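Local coordinates for protein DNA fragmentation factor subunit beta (Mus musculus, PDB 1V0D) that cleaves DNA as a nuclease, driving DNA fragmentation and chromatin condensation during apoptosis, at residues Lys155-Arg160 and Gly207-Arg212. Numbering follows the deposited sequence.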
# COMPACT_ATOMS: atom_id res chain seq x y z
N LYS A 155 17.72 1.76 13.07
CA LYS A 155 16.94 1.47 11.86
C LYS A 155 16.74 -0.04 11.68
O LYS A 155 15.60 -0.53 11.60
CB LYS A 155 17.63 2.04 10.62
CG LYS A 155 17.53 3.55 10.49
CD LYS A 155 18.17 4.01 9.18
CE LYS A 155 18.14 5.51 9.05
NZ LYS A 155 18.97 5.96 7.89
N SER A 156 17.84 -0.79 11.59
CA SER A 156 17.77 -2.24 11.43
C SER A 156 16.78 -2.78 12.44
O SER A 156 15.96 -3.64 12.13
CB SER A 156 19.13 -2.89 11.68
OG SER A 156 20.04 -2.62 10.63
N GLY A 157 16.87 -2.26 13.66
CA GLY A 157 16.01 -2.71 14.72
C GLY A 157 14.54 -2.55 14.41
O GLY A 157 13.75 -3.44 14.68
N TYR A 158 14.17 -1.41 13.85
CA TYR A 158 12.77 -1.19 13.53
C TYR A 158 12.34 -2.14 12.43
O TYR A 158 11.32 -2.83 12.57
CB TYR A 158 12.52 0.26 13.10
CG TYR A 158 11.11 0.46 12.60
CD1 TYR A 158 10.02 0.38 13.47
CD2 TYR A 158 10.86 0.65 11.24
CE1 TYR A 158 8.71 0.49 12.98
CE2 TYR A 158 9.55 0.75 10.75
CZ TYR A 158 8.49 0.67 11.63
OH TYR A 158 7.22 0.77 11.13
N LEU A 159 13.10 -2.18 11.34
CA LEU A 159 12.78 -3.06 10.21
C LEU A 159 12.72 -4.53 10.64
O LEU A 159 11.91 -5.31 10.13
CB LEU A 159 13.80 -2.87 9.10
CG LEU A 159 13.27 -2.12 7.87
CD1 LEU A 159 12.31 -1.01 8.27
CD2 LEU A 159 14.43 -1.55 7.10
N ARG A 160 13.56 -4.90 11.60
CA ARG A 160 13.56 -6.27 12.11
C ARG A 160 12.19 -6.49 12.74
O ARG A 160 11.49 -7.46 12.43
CB ARG A 160 14.66 -6.42 13.16
CG ARG A 160 14.94 -7.85 13.57
CD ARG A 160 16.12 -7.88 14.52
NE ARG A 160 17.20 -7.02 14.04
CZ ARG A 160 18.08 -6.41 14.84
NH1 ARG A 160 18.02 -6.58 16.16
NH2 ARG A 160 19.02 -5.62 14.32
N GLY A 207 12.69 -12.07 11.81
CA GLY A 207 12.80 -10.63 11.61
C GLY A 207 14.12 -10.32 10.91
O GLY A 207 14.33 -9.24 10.35
N SER A 208 15.01 -11.30 10.97
CA SER A 208 16.32 -11.21 10.35
C SER A 208 16.21 -10.90 8.86
O SER A 208 17.08 -10.27 8.27
CB SER A 208 17.04 -12.53 10.58
OG SER A 208 18.08 -12.69 9.65
N TYR A 209 15.12 -11.34 8.24
CA TYR A 209 14.93 -11.10 6.82
C TYR A 209 15.04 -9.63 6.40
O TYR A 209 15.50 -9.35 5.31
CB TYR A 209 13.56 -11.63 6.35
CG TYR A 209 13.44 -13.13 6.30
CD1 TYR A 209 14.56 -13.94 6.15
CD2 TYR A 209 12.18 -13.75 6.35
CE1 TYR A 209 14.43 -15.33 6.06
CE2 TYR A 209 12.05 -15.13 6.26
CZ TYR A 209 13.18 -15.92 6.11
OH TYR A 209 13.05 -17.28 6.02
N PHE A 210 14.61 -8.71 7.26
CA PHE A 210 14.64 -7.29 6.89
C PHE A 210 15.82 -6.47 7.37
O PHE A 210 16.01 -5.35 6.91
CB PHE A 210 13.38 -6.56 7.37
CG PHE A 210 12.16 -6.85 6.55
CD1 PHE A 210 12.19 -7.77 5.50
CD2 PHE A 210 10.95 -6.23 6.85
CE1 PHE A 210 11.05 -8.06 4.77
CE2 PHE A 210 9.80 -6.51 6.13
CZ PHE A 210 9.85 -7.43 5.09
N ASP A 211 16.63 -7.01 8.28
CA ASP A 211 17.74 -6.20 8.77
C ASP A 211 19.11 -6.49 8.18
O ASP A 211 19.63 -7.60 8.27
CB ASP A 211 17.74 -6.20 10.31
CG ASP A 211 18.96 -6.86 10.92
OD1 ASP A 211 18.89 -8.07 11.21
OD2 ASP A 211 19.98 -6.17 11.11
N ARG A 212 19.67 -5.47 7.53
CA ARG A 212 21.00 -5.57 6.94
C ARG A 212 21.91 -5.87 8.12
O ARG A 212 21.47 -5.90 9.27
CB ARG A 212 21.38 -4.25 6.27
CG ARG A 212 21.21 -3.00 7.13
CD ARG A 212 21.48 -1.71 6.32
NE ARG A 212 21.49 -0.51 7.16
CZ ARG A 212 21.56 0.74 6.70
NH1 ARG A 212 21.63 0.98 5.39
NH2 ARG A 212 21.58 1.76 7.55
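Two backbone approaches fix how the first turns of helix 155-175 meet the 3-10 turn and following loop of 207-212: the CA atoms of Ser156 and Asp211 lie 4.8 Å apart, those of Arg160 and Gly207 4.5 Å. Ascending numbers in one segment pair with descending ones in the other, so the loop runs back along the helix within the DFF40 nuclease family region, of the His-Me finger clan. Phe210 N bonds Gly207 O (3.1 Å), an i to i+3 pair of the 3-10 turn. At Gly207 the backbones come close, with Arg160 CA donating a CA-H...O contact to Gly207 O (3.5 Å, 155° at H); an ideal CB there would clash with Arg160 O. Leu159 and Phe210 meet through their CB atoms (4.1 Å), while the Phe210 ring leads away from 155-160 and rests on Cys163 and Arg166, farther along the same helix. Asp211 points at the helix, its OD2 forming a salt bridge to Arg160 NH2 whose hydrogen bond is weak (3.4 Å, N-H...O angle 149°). Farther along, the Arg212 chain extends across Ser156; Glu136 joins the two residues, salt-bridged to Arg212 and hydrogen-bonded to Ser156. Here Ser156 OG sits 3.7 Å from Arg212 CG.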